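PDB 4R39: blue-light-activated histidine kinase 2 from Erythrobacter litoralis HTCC2594, which uses ATP to phosphorylate a histidine in response to blue light, a photosensory kinase activity linked to increased bacterial virulence. Local coordinates for residues A24-R29 and L67-M72; T81-P86 and D117-T122; L197-N202 and V212-P217. All coordinates share one frame; numbering follows the deposited sequence.

Contact 1 of 3, residues A24-R29 and L67-M72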
ATOM      1  N   ALA A  24      -0.347   1.180  17.436  1.00 26.14           N
ATOM      2  CA  ALA A  24      -0.211   2.461  18.120  1.00 27.38           C
ATOM      3  C   ALA A  24       1.202   3.014  17.954  1.00 27.91           C
ATOM      4  O   ALA A  24       1.377   4.208  17.712  1.00 28.38           O
ATOM      5  CB  ALA A  24      -0.561   2.328  19.590  1.00 29.26           C
ATOM      6  N   GLU A  25       2.207   2.151  18.087  1.00 33.73           N
ATOM      7  CA  GLU A  25       3.586   2.577  17.880  1.00 36.48           C
ATOM      8  C   GLU A  25       3.743   3.165  16.487  1.00 37.35           C
ATOM      9  O   GLU A  25       4.379   4.203  16.317  1.00 35.88           O
ATOM     10  CB  GLU A  25       4.568   1.419  18.083  1.00 41.44           C
ATOM     11  CG  GLU A  25       5.113   1.304  19.505  1.00 46.98           C
ATOM     12  CD  GLU A  25       5.842   2.559  19.959  1.00 56.97           C
ATOM     13  OE1 GLU A  25       6.268   3.351  19.090  1.00 55.71           O
ATOM     14  OE2 GLU A  25       5.983   2.754  21.186  1.00 59.32           O
ATOM     15  N   VAL A  26       3.149   2.505  15.496  1.00 26.31           N
ATOM     16  CA  VAL A  26       3.128   3.042  14.141  1.00 25.43           C
ATOM     17  C   VAL A  26       2.414   4.391  14.135  1.00 25.49           C
ATOM     18  O   VAL A  26       2.939   5.375  13.612  1.00 25.98           O
ATOM     19  CB  VAL A  26       2.416   2.084  13.153  1.00 24.39           C
ATOM     20  CG1 VAL A  26       2.277   2.731  11.774  1.00 24.02           C
ATOM     21  CG2 VAL A  26       3.166   0.760  13.042  1.00 25.01           C
ATOM     22  N   GLN A  27       1.223   4.428  14.730  1.00 26.05           N
ATOM     23  CA  GLN A  27       0.380   5.623  14.712  1.00 27.45           C
ATOM     24  C   GLN A  27       1.081   6.842  15.306  1.00 29.08           C
ATOM     25  O   GLN A  27       0.909   7.963  14.824  1.00 28.90           O
ATOM     26  CB  GLN A  27      -0.921   5.366  15.475  1.00 29.17           C
ATOM     27  CG  GLN A  27      -1.869   6.557  15.517  1.00 28.77           C
ATOM     28  CD  GLN A  27      -3.131   6.261  16.305  1.00 32.03           C
ATOM     29  OE1 GLN A  27      -3.524   5.105  16.453  1.00 29.28           O
ATOM     30  NE2 GLN A  27      -3.769   7.305  16.820  1.00 35.49           N
ATOM     31  N   HIS A  28       1.869   6.621  16.353  1.00 45.11           N
ATOM     32  CA  HIS A  28       2.525   7.722  17.046  1.00 45.94           C
ATOM     33  C   HIS A  28       3.823   8.162  16.367  1.00 45.79           C
ATOM     34  O   HIS A  28       4.467   9.102  16.828  1.00 48.74           O
ATOM     35  CB  HIS A  28       2.769   7.351  18.511  1.00 48.14           C
ATOM     36  CG  HIS A  28       1.510   7.124  19.291  1.00 57.26           C
ATOM     37  ND1 HIS A  28       1.419   6.206  20.314  1.00 60.85           N
ATOM     38  CD2 HIS A  28       0.287   7.698  19.191  1.00 56.51           C
ATOM     39  CE1 HIS A  28       0.195   6.223  20.812  1.00 61.83           C
ATOM     40  NE2 HIS A  28      -0.513   7.120  20.149  1.00 57.52           N
ATOM     41  N   ARG A  29       4.200   7.497  15.274  1.00 43.22           N
ATOM     42  CA  ARG A  29       5.339   7.938  14.459  1.00 41.50           C
ATOM     43  C   ARG A  29       4.873   8.604  13.157  1.00 39.13           C
ATOM     44  O   ARG A  29       5.702   9.037  12.361  1.00 41.00           O
ATOM     45  CB  ARG A  29       6.288   6.778  14.102  1.00 42.96           C
ATOM     46  CG  ARG A  29       6.662   5.815  15.235  1.00 45.61           C
ATOM     47  CD  ARG A  29       8.081   6.014  15.798  1.00 48.41           C
ATOM     48  NE  ARG A  29       9.146   6.083  14.789  1.00 52.63           N
ATOM     49  CZ  ARG A  29      10.019   5.114  14.513  1.00 51.65           C
ATOM     50  NH1 ARG A  29       9.979   3.948  15.149  1.00 52.98           N
ATOM     51  NH2 ARG A  29      10.948   5.309  13.585  1.00 48.96           N
ATOM     52  N   LEU A  67       3.726  -5.222   8.931  1.00 18.57           N
ATOM     53  CA  LEU A  67       4.966  -5.407   8.201  1.00 18.42           C
ATOM     54  C   LEU A  67       5.813  -4.154   8.321  1.00 18.31           C
ATOM     55  O   LEU A  67       7.037  -4.235   8.419  1.00 18.70           O
ATOM     56  CB  LEU A  67       4.687  -5.731   6.735  1.00 17.86           C
ATOM     57  CG  LEU A  67       4.130  -7.135   6.503  1.00 18.32           C
ATOM     58  CD1 LEU A  67       3.669  -7.292   5.062  1.00 18.01           C
ATOM     59  CD2 LEU A  67       5.163  -8.202   6.856  1.00 19.07           C
ATOM     60  N   LEU A  68       5.156  -2.997   8.332  1.00 17.95           N
ATOM     61  CA  LEU A  68       5.865  -1.738   8.502  1.00 18.08           C
ATOM     62  C   LEU A  68       6.440  -1.650   9.912  1.00 19.16           C
ATOM     63  O   LEU A  68       7.568  -1.188  10.101  1.00 19.70           O
ATOM     64  CB  LEU A  68       4.940  -0.549   8.234  1.00 17.67           C
ATOM     65  CG  LEU A  68       5.571   0.824   8.509  1.00 18.07           C
ATOM     66  CD1 LEU A  68       6.616   1.202   7.471  1.00 17.78           C
ATOM     67  CD2 LEU A  68       4.501   1.901   8.618  1.00 18.02           C
ATOM     68  N   TYR A  69       5.660  -2.083  10.900  1.00 20.94           N
ATOM     69  CA  TYR A  69       6.120  -2.071  12.281  1.00 20.91           C
ATOM     70  C   TYR A  69       7.375  -2.915  12.412  1.00 22.24           C
ATOM     71  O   TYR A  69       8.323  -2.530  13.100  1.00 22.52           O
ATOM     72  CB  TYR A  69       5.048  -2.607  13.231  1.00 21.43           C
ATOM     73  CG  TYR A  69       5.603  -2.920  14.600  1.00 22.90           C
ATOM     74  CD1 TYR A  69       6.057  -4.196  14.911  1.00 23.43           C
ATOM     75  CD2 TYR A  69       5.701  -1.933  15.571  1.00 25.35           C
ATOM     76  CE1 TYR A  69       6.582  -4.483  16.156  1.00 27.54           C
ATOM     77  CE2 TYR A  69       6.222  -2.211  16.821  1.00 27.81           C
ATOM     78  CZ  TYR A  69       6.663  -3.485  17.107  1.00 29.91           C
ATOM     79  OH  TYR A  69       7.182  -3.762  18.352  1.00 35.42           O
ATOM     80  N   GLN A  70       7.378  -4.069  11.749  1.00 21.80           N
ATOM     81  CA  GLN A  70       8.529  -4.965  11.779  1.00 21.74           C
ATOM     82  C   GLN A  70       9.787  -4.288  11.234  1.00 26.34           C
ATOM     83  O   GLN A  70      10.873  -4.460  11.784  1.00 24.08           O
ATOM     84  CB  GLN A  70       8.239  -6.236  10.984  1.00 21.63           C
ATOM     85  CG  GLN A  70       7.263  -7.181  11.653  1.00 22.68           C
ATOM     86  CD  GLN A  70       7.055  -8.449  10.851  1.00 27.02           C
ATOM     87  OE1 GLN A  70       7.984  -8.956  10.218  1.00 28.18           O
ATOM     88  NE2 GLN A  70       5.832  -8.964  10.865  1.00 27.83           N
ATOM     89  N   GLU A  71       9.637  -3.516  10.160  1.00 27.62           N
ATOM     90  CA  GLU A  71      10.760  -2.788   9.578  1.00 27.36           C
ATOM     91  C   GLU A  71      11.267  -1.699  10.523  1.00 29.21           C
ATOM     92  O   GLU A  71      12.467  -1.442  10.600  1.00 29.38           O
ATOM     93  CB  GLU A  71      10.362  -2.156   8.242  1.00 26.01           C
ATOM     94  CG  GLU A  71       9.923  -3.150   7.179  1.00 27.53           C
ATOM     95  CD  GLU A  71      11.037  -4.080   6.732  1.00 29.14           C
ATOM     96  OE1 GLU A  71      12.220  -3.773   6.997  1.00 31.41           O
ATOM     97  OE2 GLU A  71      10.726  -5.120   6.114  1.00 30.36           O
ATOM     98  N   MET A  72      10.348  -1.059  11.238  1.00 31.14           N
ATOM     99  CA  MET A  72      10.710  -0.016  12.190  1.00 32.32           C
ATOM    100  C   MET A  72      11.472  -0.601  13.361  1.00 34.12           C
ATOM    101  O   MET A  72      12.437  -0.018  13.849  1.00 36.28           O
ATOM    102  CB  MET A  72       9.464   0.660  12.740  1.00 32.51           C
ATOM    103  CG  MET A  72       8.823   1.662  11.825  1.00 32.44           C
ATOM    104  SD  MET A  72       7.415   2.396  12.667  1.00 41.20           S
ATOM    105  CE  MET A  72       6.127   2.075  11.493  1.00 34.60           C
TER
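With CG1 trans to its backbone N (chi1 174°), V26 spreads both methyls toward helix 58-75, while M72 runs out straight to its sulfur and then bends at the last torsion (chi3 -125°), turning its methyl to them. The two side chains meet at roughly a right angle: M72 CE lies 3.6 Å from V26 CG2 and 3.9 Å from V26 CG1. The same valine fork has a second pair of neighbours. Its CG1 reaches the L68 methyl CD2 at 3.9 Å, and its CG2 lies 3.9 Å from Y69 CB, near the plane of the tyrosine ring at its edge.

Further along the ring edge, E25 offers only its aliphatic CB, 4.2 Å from Y69 CE2, and its carboxylate turns away. The Y69 hydroxyl is hydrogen-bonded to R21, five residues before V26 on the same helix, which ties the outer end of the ring to helix 16-27. On the other flank R29 and M72 run past each other in opposite directions. The M72 SD sits over one guanidinium face, offset toward its rim, with R29 NH1 3.9 Å away. No hydrogen bond crosses between the two segments, and the interface is mostly apolar.

V120 touches both R29 and M72, packing this end of the interface against the start of helix 120-140. H28, the predicted phosphorylation site and unmodified here, follows V26 and Q27 without joining the contact. Such helix-to-helix side-chain packing is consistent with the phosphoacceptor-bearing helical region of a HisKA_2-type histidine kinase.

Contact 2 of 3, residues T81-P86 and D117-T122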
ATOM      1  N   THR A  81      12.285  12.297   9.474  1.00 30.75           N
ATOM      2  CA  THR A  81      12.748  12.550   8.111  1.00 33.39           C
ATOM      3  C   THR A  81      13.862  11.597   7.672  1.00 32.19           C
ATOM      4  O   THR A  81      14.249  11.585   6.500  1.00 27.81           O
ATOM      5  CB  THR A  81      13.260  13.995   7.954  1.00 35.20           C
ATOM      6  OG1 THR A  81      14.156  14.311   9.029  1.00 39.52           O
ATOM      7  CG2 THR A  81      12.100  14.981   7.954  1.00 30.66           C
ATOM      8  N   ASP A  82      14.377  10.803   8.605  1.00 36.09           N
ATOM      9  CA  ASP A  82      15.490   9.910   8.304  1.00 36.22           C
ATOM     10  C   ASP A  82      15.059   8.727   7.442  1.00 37.28           C
ATOM     11  O   ASP A  82      14.072   8.050   7.733  1.00 36.16           O
ATOM     12  CB  ASP A  82      16.147   9.414   9.597  1.00 40.99           C
ATOM     13  CG  ASP A  82      16.939  10.503  10.308  1.00 49.61           C
ATOM     14  OD1 ASP A  82      17.128  11.592   9.720  1.00 44.15           O
ATOM     15  OD2 ASP A  82      17.384  10.269  11.453  1.00 51.34           O
ATOM     16  N   LYS A  83      15.814   8.497   6.371  1.00 28.82           N
ATOM     17  CA  LYS A  83      15.580   7.371   5.479  1.00 25.18           C
ATOM     18  C   LYS A  83      16.084   6.098   6.146  1.00 27.23           C
ATOM     19  O   LYS A  83      17.289   5.853   6.196  1.00 30.91           O
ATOM     20  CB  LYS A  83      16.308   7.598   4.157  1.00 25.10           C
ATOM     21  CG  LYS A  83      15.979   8.928   3.499  1.00 25.20           C
ATOM     22  CD  LYS A  83      16.818   9.156   2.257  1.00 25.82           C
ATOM     23  CE  LYS A  83      16.472  10.478   1.591  1.00 30.51           C
ATOM     24  NZ  LYS A  83      17.225  10.669   0.320  1.00 34.91           N
ATOM     25  N   ILE A  84      15.161   5.294   6.662  1.00 23.99           N
ATOM     26  CA  ILE A  84      15.522   4.155   7.499  1.00 25.19           C
ATOM     27  C   ILE A  84      14.784   2.865   7.132  1.00 23.87           C
ATOM     28  O   ILE A  84      15.168   1.784   7.580  1.00 25.15           O
ATOM     29  CB  ILE A  84      15.240   4.467   8.980  1.00 28.48           C
ATOM     30  CG1 ILE A  84      13.788   4.909   9.161  1.00 28.25           C
ATOM     31  CG2 ILE A  84      16.167   5.565   9.473  1.00 27.81           C
ATOM     32  CD1 ILE A  84      13.258   4.657  10.545  1.00 29.11           C
ATOM     33  N   ILE A  85      13.729   2.985   6.331  1.00 21.27           N
ATOM     34  CA  ILE A  85      12.920   1.829   5.944  1.00 20.16           C
ATOM     35  C   ILE A  85      13.310   1.329   4.553  1.00 19.59           C
ATOM     36  O   ILE A  85      13.237   2.087   3.589  1.00 19.21           O
ATOM     37  CB  ILE A  85      11.416   2.176   5.927  1.00 19.25           C
ATOM     38  CG1 ILE A  85      10.948   2.651   7.308  1.00 19.95           C
ATOM     39  CG2 ILE A  85      10.591   0.976   5.477  1.00 18.35           C
ATOM     40  CD1 ILE A  85      11.103   1.624   8.416  1.00 20.58           C
ATOM     41  N   PRO A  86      13.710   0.049   4.439  1.00 19.68           N
ATOM     42  CA  PRO A  86      13.988  -0.514   3.110  1.00 19.30           C
ATOM     43  C   PRO A  86      12.706  -0.814   2.334  1.00 18.24           C
ATOM     44  O   PRO A  86      12.080  -1.851   2.533  1.00 18.03           O
ATOM     45  CB  PRO A  86      14.746  -1.803   3.429  1.00 20.00           C
ATOM     46  CG  PRO A  86      14.289  -2.188   4.775  1.00 20.25           C
ATOM     47  CD  PRO A  86      14.007  -0.914   5.513  1.00 20.37           C
ATOM     48  N   ASP A 117      16.059   3.250   0.646  1.00 28.24           N
ATOM     49  CA  ASP A 117      15.631   3.565   2.000  1.00 25.37           C
ATOM     50  C   ASP A 117      14.809   4.845   2.002  1.00 28.52           C
ATOM     51  O   ASP A 117      15.194   5.843   1.388  1.00 27.59           O
ATOM     52  CB  ASP A 117      16.834   3.716   2.933  1.00 26.49           C
ATOM     53  CG  ASP A 117      17.411   2.376   3.375  1.00 31.87           C
ATOM     54  OD1 ASP A 117      16.762   1.330   3.153  1.00 28.27           O
ATOM     55  OD2 ASP A 117      18.517   2.375   3.960  1.00 36.34           O
ATOM     56  N   VAL A 118      13.677   4.807   2.699  1.00 14.52           N
ATOM     57  CA  VAL A 118      12.783   5.955   2.786  1.00 14.83           C
ATOM     58  C   VAL A 118      12.371   6.207   4.233  1.00 15.25           C
ATOM     59  O   VAL A 118      12.559   5.349   5.092  1.00 15.22           O
ATOM     60  CB  VAL A 118      11.518   5.727   1.946  1.00 14.45           C
ATOM     61  CG1 VAL A 118      11.897   5.410   0.505  1.00 14.11           C
ATOM     62  CG2 VAL A 118      10.673   4.603   2.542  1.00 14.14           C
ATOM     63  N   PRO A 119      11.802   7.387   4.511  1.00 20.54           N
ATOM     64  CA  PRO A 119      11.290   7.652   5.860  1.00 20.29           C
ATOM     65  C   PRO A 119      10.083   6.779   6.188  1.00 21.50           C
ATOM     66  O   PRO A 119       9.450   6.250   5.275  1.00 23.04           O
ATOM     67  CB  PRO A 119      10.880   9.127   5.798  1.00 21.86           C
ATOM     68  CG  PRO A 119      11.630   9.693   4.635  1.00 24.57           C
ATOM     69  CD  PRO A 119      11.728   8.579   3.651  1.00 24.17           C
ATOM     70  N   VAL A 120       9.769   6.638   7.473  1.00 22.87           N
ATOM     71  CA  VAL A 120       8.654   5.799   7.903  1.00 26.38           C
ATOM     72  C   VAL A 120       7.342   6.214   7.246  1.00 26.92           C
ATOM     73  O   VAL A 120       6.617   5.375   6.716  1.00 24.65           O
ATOM     74  CB  VAL A 120       8.463   5.847   9.433  1.00 28.96           C
ATOM     75  CG1 VAL A 120       7.279   4.979   9.851  1.00 26.84           C
ATOM     76  CG2 VAL A 120       9.727   5.392  10.143  1.00 29.50           C
ATOM     77  N   GLU A 121       7.037   7.508   7.295  1.00 24.14           N
ATOM     78  CA  GLU A 121       5.789   8.016   6.739  1.00 24.23           C
ATOM     79  C   GLU A 121       5.678   7.711   5.254  1.00 26.04           C
ATOM     80  O   GLU A 121       4.604   7.394   4.756  1.00 25.22           O
ATOM     81  CB  GLU A 121       5.680   9.525   6.946  1.00 27.43           C
ATOM     82  CG  GLU A 121       5.187   9.928   8.327  1.00 30.12           C
ATOM     83  CD  GLU A 121       4.436  11.245   8.326  1.00 35.39           C
ATOM     84  OE1 GLU A 121       4.113  11.753   7.229  1.00 35.98           O
ATOM     85  OE2 GLU A 121       4.158  11.773   9.426  1.00 35.43           O
ATOM     86  N   THR A 122       6.794   7.818   4.548  1.00 22.98           N
ATOM     87  CA  THR A 122       6.804   7.578   3.117  1.00 20.68           C
ATOM     88  C   THR A 122       6.496   6.112   2.834  1.00 20.24           C
ATOM     89  O   THR A 122       5.736   5.793   1.918  1.00 18.98           O
ATOM     90  CB  THR A 122       8.166   7.953   2.509  1.00 20.76           C
ATOM     91  OG1 THR A 122       8.462   9.320   2.815  1.00 24.05           O
ATOM     92  CG2 THR A 122       8.156   7.767   0.998  1.00 20.13           C
TER
HETATM   93  O   HOH W   1      11.587   8.024   9.110  1.00 16.36           O
HETATM   94  O   HOH W   2      19.663   4.845   4.604  1.00 38.44           O
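V120 is one knob on the side of 117-122, and its CG2 touches two isoleucines: I84 CD1 is 3.6 Å from V120 CG2, and I85 CG1 is 4.1 Å from it. I84 reaches this place because its CG1 branch lies between backbone N and carbonyl carbon (chi1 54°), and the chain beyond then carries CD1 back to the valine although CB starts away from it. On the same side, I85 CB rests against V118 CG2, and A123 of helix 120-140 touches both residues.

The P119 ring fills the next hollow, against the carbonyls of T81 and D82. Its CG approaches T81 O, and its CA points a C-H at D82 O, 3.4 Å away. K83 lays the first carbons of its extended chain along the carbonyl of D117, beginning with K83 CB at 3.5 Å from D117 O. At the far end P86 packs against the D117 carboxylate.

The backbones form a short antiparallel pair carrying a classic beta bulge. I84 and I85 both face V118, and their amides share its carbonyl: I85 N lies in the plane of the V118 carbonyl, 2.9 Å from V118 O, whereas I84 N, at 3.0 Å, comes from well above that plane. V118 N completes the pair on I85 O.

Two waters extend the join. One donates to both K83 O and D117 OD2; the other accepts from V120 N, in the first turn of helix 120-140, and sits 2.8 Å from D82 O. The chemistry implies a join held chiefly by main-chain groups, with hydrophobic packing beside it and waters bridging main-chain and carboxylate groups.

Contact 3 of 3, residues L197-N202 and V212-P217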
ATOM      1  N   LEU A 197       1.947  12.009  -0.247  1.00 31.57           N
ATOM      2  CA  LEU A 197       3.258  11.696  -0.804  1.00 31.61           C
ATOM      3  C   LEU A 197       3.753  12.781  -1.750  1.00 31.29           C
ATOM      4  O   LEU A 197       4.902  12.753  -2.187  1.00 32.40           O
ATOM      5  CB  LEU A 197       3.192  10.372  -1.566  1.00 25.89           C
ATOM      6  CG  LEU A 197       3.269   9.099  -0.735  1.00 23.36           C
ATOM      7  CD1 LEU A 197       2.827   7.910  -1.566  1.00 23.64           C
ATOM      8  CD2 LEU A 197       4.685   8.902  -0.230  1.00 24.47           C
ATOM      9  N   GLY A 198       2.882  13.731  -2.070  1.00 22.81           N
ATOM     10  CA  GLY A 198       3.192  14.734  -3.071  1.00 23.71           C
ATOM     11  C   GLY A 198       3.356  14.083  -4.432  1.00 22.96           C
ATOM     12  O   GLY A 198       4.102  14.574  -5.281  1.00 23.49           O
ATOM     13  N   ALA A 199       2.646  12.973  -4.629  1.00 21.86           N
ATOM     14  CA  ALA A 199       2.809  12.136  -5.815  1.00 21.07           C
ATOM     15  C   ALA A 199       1.767  12.434  -6.888  1.00 21.39           C
ATOM     16  O   ALA A 199       0.846  13.217  -6.674  1.00 22.17           O
ATOM     17  CB  ALA A 199       2.731  10.674  -5.422  1.00 19.82           C
ATOM     18  N   GLU A 200       1.931  11.792  -8.040  1.00 35.25           N
ATOM     19  CA  GLU A 200       0.986  11.883  -9.145  1.00 34.74           C
ATOM     20  C   GLU A 200       0.541  10.475  -9.494  1.00 35.68           C
ATOM     21  O   GLU A 200       1.375   9.604  -9.706  1.00 34.28           O
ATOM     22  CB  GLU A 200       1.649  12.497 -10.379  1.00 40.10           C
ATOM     23  CG  GLU A 200       2.464  13.761 -10.119  1.00 49.23           C
ATOM     24  CD  GLU A 200       1.627  15.028 -10.107  1.00 52.17           C
ATOM     25  OE1 GLU A 200       0.551  15.051 -10.746  1.00 51.08           O
ATOM     26  OE2 GLU A 200       2.054  16.008  -9.458  1.00 56.39           O
ATOM     27  N   LEU A 201      -0.769  10.255  -9.554  1.00 28.18           N
ATOM     28  CA  LEU A 201      -1.315   8.958  -9.942  1.00 22.37           C
ATOM     29  C   LEU A 201      -1.967   9.064 -11.316  1.00 22.38           C
ATOM     30  O   LEU A 201      -2.579  10.080 -11.644  1.00 27.34           O
ATOM     31  CB  LEU A 201      -2.331   8.478  -8.904  1.00 21.97           C
ATOM     32  CG  LEU A 201      -2.833   7.036  -9.036  1.00 21.05           C
ATOM     33  CD1 LEU A 201      -3.187   6.476  -7.665  1.00 20.60           C
ATOM     34  CD2 LEU A 201      -4.038   6.948  -9.963  1.00 22.38           C
ATOM     35  N   ASN A 202      -1.815   8.013 -12.116  1.00 25.49           N
ATOM     36  CA  ASN A 202      -2.433   7.929 -13.436  1.00 23.70           C
ATOM     37  C   ASN A 202      -2.963   6.524 -13.685  1.00 22.85           C
ATOM     38  O   ASN A 202      -2.427   5.560 -13.152  1.00 26.05           O
ATOM     39  CB  ASN A 202      -1.430   8.294 -14.529  1.00 27.79           C
ATOM     40  CG  ASN A 202      -1.132   9.779 -14.577  1.00 35.20           C
ATOM     41  OD1 ASN A 202      -1.942  10.573 -15.066  1.00 36.88           O
ATOM     42  ND2 ASN A 202       0.041  10.163 -14.083  1.00 37.18           N
ATOM     43  N   VAL A 212      -1.721   1.203 -13.555  1.00 16.22           N
ATOM     44  CA  VAL A 212      -1.645   2.291 -12.588  1.00 16.32           C
ATOM     45  C   VAL A 212      -0.191   2.696 -12.378  1.00 16.03           C
ATOM     46  O   VAL A 212       0.666   1.844 -12.162  1.00 15.45           O
ATOM     47  CB  VAL A 212      -2.239   1.875 -11.238  1.00 16.02           C
ATOM     48  CG1 VAL A 212      -2.255   3.054 -10.277  1.00 16.28           C
ATOM     49  CG2 VAL A 212      -3.642   1.319 -11.435  1.00 16.37           C
ATOM     50  N   ASN A 213       0.072   3.998 -12.445  1.00 16.74           N
ATOM     51  CA  ASN A 213       1.411   4.538 -12.242  1.00 16.71           C
ATOM     52  C   ASN A 213       1.401   5.672 -11.244  1.00 17.11           C
ATOM     53  O   ASN A 213       0.682   6.650 -11.421  1.00 19.54           O
ATOM     54  CB  ASN A 213       1.989   5.050 -13.557  1.00 17.24           C
ATOM     55  CG  ASN A 213       2.522   3.940 -14.424  1.00 17.74           C
ATOM     56  OD1 ASN A 213       3.598   3.401 -14.167  1.00 22.08           O
ATOM     57  ND2 ASN A 213       1.781   3.595 -15.468  1.00 19.50           N
ATOM     58  N   ILE A 214       2.202   5.535 -10.194  1.00 16.59           N
ATOM     59  CA  ILE A 214       2.369   6.594  -9.210  1.00 17.08           C
ATOM     60  C   ILE A 214       3.801   7.089  -9.281  1.00 17.34           C
ATOM     61  O   ILE A 214       4.733   6.317  -9.083  1.00 19.08           O
ATOM     62  CB  ILE A 214       2.074   6.118  -7.778  1.00 16.68           C
ATOM     63  CG1 ILE A 214       0.683   5.487  -7.694  1.00 17.63           C
ATOM     64  CG2 ILE A 214       2.147   7.285  -6.807  1.00 17.36           C
ATOM     65  CD1 ILE A 214       0.638   4.025  -8.073  1.00 18.41           C
ATOM     66  N   ASP A 215       3.967   8.371  -9.583  1.00 22.24           N
ATOM     67  CA  ASP A 215       5.280   9.000  -9.561  1.00 24.24           C
ATOM     68  C   ASP A 215       5.451   9.738  -8.238  1.00 24.08           C
ATOM     69  O   ASP A 215       4.656  10.619  -7.907  1.00 28.55           O
ATOM     70  CB  ASP A 215       5.445   9.958 -10.748  1.00 26.04           C
ATOM     71  CG  ASP A 215       5.866   9.243 -12.031  1.00 29.39           C
ATOM     72  OD1 ASP A 215       6.657   8.276 -11.953  1.00 28.39           O
ATOM     73  OD2 ASP A 215       5.411   9.652 -13.121  1.00 27.28           O
ATOM     74  N   ILE A 216       6.492   9.373  -7.491  1.00 19.06           N
ATOM     75  CA  ILE A 216       6.689   9.876  -6.131  1.00 19.50           C
ATOM     76  C   ILE A 216       8.026  10.607  -5.993  1.00 20.38           C
ATOM     77  O   ILE A 216       9.066  10.063  -6.362  1.00 20.18           O
ATOM     78  CB  ILE A 216       6.644   8.720  -5.114  1.00 18.67           C
ATOM     79  CG1 ILE A 216       5.311   7.971  -5.231  1.00 17.94           C
ATOM     80  CG2 ILE A 216       6.834   9.247  -3.696  1.00 19.25           C
ATOM     81  CD1 ILE A 216       5.333   6.578  -4.646  1.00 17.08           C
ATOM     82  N   PRO A 217       8.014  11.844  -5.456  1.00 29.15           N
ATOM     83  CA  PRO A 217       9.291  12.546  -5.296  1.00 25.44           C
ATOM     84  C   PRO A 217       9.944  12.264  -3.942  1.00 26.10           C
ATOM     85  O   PRO A 217       9.571  12.872  -2.939  1.00 28.39           O
ATOM     86  CB  PRO A 217       8.896  14.026  -5.406  1.00 26.12           C
ATOM     87  CG  PRO A 217       7.377  14.069  -5.301  1.00 29.59           C
ATOM     88  CD  PRO A 217       6.892  12.684  -5.004  1.00 28.34           C
TER
HETATM   89  O   HOH W   3       2.216   9.063 -12.996  1.00 26.98           O
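L201 and I214 stand side by side and point the same way from a non-hydrogen-bonded pair of strands 200-204 and 211-217, with L201 CD1 4.0 Å from I214 CG1. L201 CG also lies near V212 CG1, and the V212 side chain is about 6 Å from the bound ATP analogue. A199 continues this apolar face: its methyl CB touches two isoleucines, 3.7 Å from both I214 CG2 and I216 CG1. Beyond it, L197 crosses I216 at a slant, and L197 CD2 meets I216 CG2 at 4.1 Å.

The other face is polar. Here E200 is opposite D215 and N202 opposite N213, both hydrogen-bonded pairs. E200 swings its carboxylate away from the partner strand, while N202, with its CG beside the backbone N (chi1 -73°), directs ND2 to a water 2.7 Å from it that also lies near N213 O and D215 OD2. The polar ends of N213 and D215 turn to strand 161-168, where T165 and R163 hold them. Four backbone bonds close the two pairs; D215 N to E200 O, for example, is 2.9 Å.

G198 takes a positive phi (65°) and ends helix 185-196 in a Schellman motif, bringing its carbonyl onto P217 CG. Within the Bergerat-fold ATPase domain this hairpin supplies the outermost strand, 200-204, of the five-stranded mixed sheet, and 211-217 joins it to strand 161-168. L201 packs on V190 and V194 of helix 185-196, while L197 and V212 both lie against helix 120-140.

How the contacts relate
Each contact pairs buried residues with an exposed rim: V26 and M72 against E25 in contact 1, I85, V118 and V120 against D117 in contact 2, I214 and I216 against E200 and N202 in contact 3. Contact 1 joins two helices through side chains alone, whereas contacts 2 and 3 rest on antiparallel backbone pairing, brief and bulged in contact 2, regular in contact 3. Contacts 1 and 2 adjoin, E71 CB lying 3.9 Å from I85 CD1, and helix 58-75 leads along the chain to strand 85-86. Contacts 1 and 3 do not touch, but segment 117-122 meets both, V120 on the contact 1 side and T122, through L197, on the contact 3 side.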